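Local coordinates for protein acyl-CoA dehydrogenase (Geobacillus kaustophilus, PDB 2PG0) that probably uses bound FAD to introduce an alpha-beta double bond into acyl chains, as in other acyl-CoA dehydrogenases, at residues A128-G133 / K158-N163. Numbering follows the deposited sequence.
With FAD (flavin-adenine dinucleotide), chain C.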
loop_
_atom_site.group_PDB
_atom_site.type_symbol
_atom_site.label_atom_id
_atom_site.label_comp_id
_atom_site.label_asym_id
_atom_site.label_seq_id
_atom_site.Cartn_x
_atom_site.Cartn_y
_atom_site.Cartn_z
ATOM N N ALA A 128 -13.507 -1.098 33.358
ATOM C CA ALA A 128 -14.732 -1.073 32.564
ATOM C C ALA A 128 -15.123 0.347 32.176
ATOM O O ALA A 128 -15.663 1.109 32.989
ATOM C CB ALA A 128 -15.878 -1.784 33.291
ATOM N N MET A 129 -14.817 0.680 30.924
ATOM C CA MET A 129 -15.090 1.991 30.336
ATOM C C MET A 129 -16.202 1.798 29.293
ATOM O O MET A 129 -17.285 2.381 29.396
ATOM C CB MET A 129 -13.835 2.546 29.624
ATOM C CG MET A 129 -12.594 2.876 30.488
ATOM S SD MET A 129 -11.124 3.325 29.489
ATOM C CE MET A 129 -10.136 1.848 29.687
ATOM N N THR A 130 -15.922 0.934 28.319
ATOM C CA THR A 130 -16.750 0.736 27.123
ATOM C C THR A 130 -18.169 0.239 27.410
ATOM O O THR A 130 -18.382 -0.643 28.248
ATOM C CB THR A 130 -16.032 -0.229 26.146
ATOM O OG1 THR A 130 -14.697 0.248 25.929
ATOM C CG2 THR A 130 -16.758 -0.317 24.803
ATOM N N GLU A 131 -19.132 0.812 26.687
ATOM C CA GLU A 131 -20.541 0.459 26.806
ATOM C C GLU A 131 -21.110 0.098 25.425
ATOM O O GLU A 131 -20.494 0.425 24.409
ATOM C CB GLU A 131 -21.316 1.632 27.415
ATOM C CG GLU A 131 -20.783 2.076 28.782
ATOM C CD GLU A 131 -21.647 3.126 29.445
ATOM O OE1 GLU A 131 -22.583 3.633 28.791
ATOM O OE2 GLU A 131 -21.379 3.464 30.622
ATOM N N PRO A 132 -22.267 -0.602 25.378
ATOM C CA PRO A 132 -22.852 -0.912 24.070
ATOM C C PRO A 132 -22.951 0.314 23.157
ATOM O O PRO A 132 -22.663 0.205 21.966
ATOM C CB PRO A 132 -24.237 -1.441 24.428
ATOM C CG PRO A 132 -24.017 -2.088 25.772
ATOM C CD PRO A 132 -23.083 -1.153 26.477
ATOM N N GLY A 133 -23.310 1.464 23.725
ATOM C CA GLY A 133 -23.525 2.688 22.957
ATOM C C GLY A 133 -22.317 3.574 22.708
ATOM O O GLY A 133 -22.380 4.488 21.875
ATOM N N LYS A 158 -21.557 -2.537 30.746
ATOM C CA LYS A 158 -20.217 -2.393 30.205
ATOM C C LYS A 158 -19.948 -3.579 29.303
ATOM O O LYS A 158 -20.447 -4.674 29.548
ATOM C CB LYS A 158 -19.179 -2.314 31.331
ATOM C CG LYS A 158 -19.330 -1.091 32.241
ATOM C CD LYS A 158 -18.997 0.192 31.502
ATOM C CE LYS A 158 -19.060 1.402 32.405
ATOM N NZ LYS A 158 -18.932 2.661 31.610
ATOM N N THR A 159 -19.164 -3.364 28.253
ATOM C CA THR A 159 -19.019 -4.377 27.221
ATOM C C THR A 159 -17.544 -4.598 26.871
ATOM O O THR A 159 -16.721 -3.697 27.050
ATOM C CB THR A 159 -19.853 -4.001 25.968
ATOM O OG1 THR A 159 -19.811 -5.064 25.003
ATOM C CG2 THR A 159 -19.321 -2.742 25.348
ATOM N N PHE A 160 -17.238 -5.804 26.389
ATOM C CA PHE A 160 -15.872 -6.210 26.023
ATOM C C PHE A 160 -14.863 -6.140 27.180
ATOM O O PHE A 160 -13.712 -5.745 26.975
ATOM C CB PHE A 160 -15.314 -5.360 24.870
ATOM C CG PHE A 160 -16.222 -5.228 23.682
ATOM C CD1 PHE A 160 -16.684 -6.348 23.002
ATOM C CD2 PHE A 160 -16.562 -3.963 23.206
ATOM C CE1 PHE A 160 -17.514 -6.213 21.881
ATOM C CE2 PHE A 160 -17.383 -3.820 22.089
ATOM C CZ PHE A 160 -17.854 -4.943 21.426
ATOM N N ILE A 161 -15.258 -6.534 28.385
ATOM C CA ILE A 161 -14.374 -6.342 29.536
ATOM C C ILE A 161 -13.364 -7.491 29.678
ATOM O O ILE A 161 -13.739 -8.642 29.908
ATOM C CB ILE A 161 -15.178 -6.112 30.857
ATOM C CG1 ILE A 161 -16.118 -4.901 30.712
ATOM C CG2 ILE A 161 -14.223 -5.959 32.077
ATOM C CD1 ILE A 161 -15.492 -3.640 30.072
ATOM N N THR A 162 -12.088 -7.160 29.519
ATOM C CA THR A 162 -10.985 -8.124 29.667
ATOM C C THR A 162 -10.943 -8.579 31.138
ATOM O O THR A 162 -11.183 -7.768 32.037
ATOM C CB THR A 162 -9.655 -7.476 29.234
ATOM O OG1 THR A 162 -9.742 -7.099 27.853
ATOM C CG2 THR A 162 -8.471 -8.440 29.405
ATOM N N ASN A 163 -10.673 -9.866 31.377
ATOM C CA ASN A 163 -10.770 -10.449 32.740
ATOM C C ASN A 163 -12.200 -10.349 33.282
ATOM O O ASN A 163 -12.416 -10.314 34.502
ATOM C CB ASN A 163 -9.808 -9.756 33.730
ATOM C CG ASN A 163 -8.330 -9.941 33.383
ATOM O OD1 ASN A 163 -7.946 -10.853 32.652
ATOM N ND2 ASN A 163 -7.492 -9.077 33.943
HETATM P PA FAD C . -16.905 2.490 17.910
HETATM O O1A FAD C . -18.393 2.361 17.772
HETATM O O2A FAD C . -16.481 3.561 18.883
HETATM O O5B FAD C . -16.256 2.762 16.455
HETATM C C5B FAD C . -16.551 1.902 15.364
HETATM C C4B FAD C . -15.650 2.296 14.192
HETATM O O4B FAD C . -15.901 3.652 13.858
HETATM C C3B FAD C . -14.175 2.199 14.577
HETATM O O3B FAD C . -13.403 1.751 13.484
HETATM C C2B FAD C . -13.792 3.629 14.874
HETATM O O2B FAD C . -12.407 3.883 14.720
HETATM C C1B FAD C . -14.679 4.375 13.877
HETATM N N9A FAD C . -14.843 5.780 14.289
HETATM C C8A FAD C . -15.518 6.258 15.386
HETATM N N7A FAD C . -15.401 7.604 15.405
HETATM C C5A FAD C . -14.663 7.988 14.340
HETATM C C6A FAD C . -14.246 9.235 13.887
HETATM N N6A FAD C . -14.477 10.325 14.625
HETATM N N1A FAD C . -13.476 9.316 12.743
HETATM C C2A FAD C . -13.125 8.176 12.042
HETATM N N3A FAD C . -13.552 6.937 12.488
HETATM C C4A FAD C . -14.303 6.849 13.625
HETATM N N1 FAD C . -13.061 -1.762 26.860
HETATM C C2 FAD C . -12.863 -1.499 28.204
HETATM O O2 FAD C . -13.306 -0.457 28.693
HETATM N N3 FAD C . -12.183 -2.412 29.000
HETATM C C4 FAD C . -11.704 -3.585 28.453
HETATM O O4 FAD C . -11.113 -4.395 29.170
HETATM C C4X FAD C . -11.891 -3.844 27.091
HETATM N N5 FAD C . -11.411 -5.016 26.527
HETATM C C5X FAD C . -11.620 -5.294 25.188
HETATM C C6 FAD C . -11.146 -6.490 24.663
HETATM C C7 FAD C . -11.344 -6.778 23.314
HETATM C C7M FAD C . -10.801 -8.078 22.791
HETATM C C8 FAD C . -12.025 -5.859 22.494
HETATM C C8M FAD C . -12.276 -6.103 21.032
HETATM C C9 FAD C . -12.504 -4.670 23.028
HETATM C C9A FAD C . -12.301 -4.372 24.379
HETATM N N10 FAD C . -12.764 -3.176 24.933
HETATM C C10 FAD C . -12.578 -2.925 26.289
HETATM C "C1'" FAD C . -13.431 -2.114 24.085
HETATM C "C2'" FAD C . -12.543 -1.401 23.051
HETATM O "O2'" FAD C . -11.676 -0.441 23.620
HETATM C "C3'" FAD C . -13.479 -0.723 22.055
HETATM O "O3'" FAD C . -13.974 -1.741 21.211
HETATM C "C4'" FAD C . -12.830 0.390 21.218
HETATM O "O4'" FAD C . -12.494 1.518 22.005
HETATM C "C5'" FAD C . -13.735 0.846 20.072
HETATM O "O5'" FAD C . -15.032 1.163 20.544
HETATM P P FAD C . -16.305 0.498 19.825
HETATM O O1P FAD C . -16.143 -0.999 19.753
HETATM O O2P FAD C . -17.562 0.895 20.549
HETATM O O3P FAD C . -16.283 1.058 18.309
#
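In the beta domain of the acyl-CoA dehydrogenase fold, 128-133 and 158-163 hold the pyrimidine end of the flavin of FAD from both sides, 128-133 at O2 and N1 and Thr162 at O4 and N5. Two backbone donors share FAD O2: Met129 N at 2.9 Å and Thr130 N at 3.0 Å, the latter nearly straight (171°). Thr130 OG1, anti to its carbonyl carbon, donates to FAD N1 at 2.8 Å. At the other side Thr162 N donates to FAD O4 and Thr162 OG1 to FAD N5. Both flavin carbonyls are thus gripped by backbone N-H groups, which would probably draw electrons from the ring and help it accept hydride. Between these sides, Ile161 CD1 lies 3.7 Å from FAD N3 and also rests on Ala128 CB. Phe160 CB packs against the flavin at C9A and N10, while its ring meets Thr130 CG2 at an edge. Tyr347 of the second subunit stacks edge-to-face with Phe160.

Behind this shell, the segments are joined by Thr159 N, which donates to Thr130 O at 2.8 Å from above the carbonyl plane. The side chains of Thr130 and Thr159 cross obliquely beside that bond and touch through their CG2 methyls. Lys158 CG rests on Ala128 CB; the chain bends at chi2 (-68°) and then runs extended along the carbonyl oxygens of 128-130. Its NZ is buried and donates to Met129 O, to Ala173 O and to Glu131 OE2 in a salt bridge. An alanine here would remove these three bonds and would probably loosen the loop that presents the Met129 and Thr130 N-H groups to the flavin. Glu131 is itself fixed by Ser142 N at OE1 and Thr143 OG1 at OE2. Lys158 NZ meets Glu131 OE2 at 2.8 Å on the anti lone pair, away from OE1.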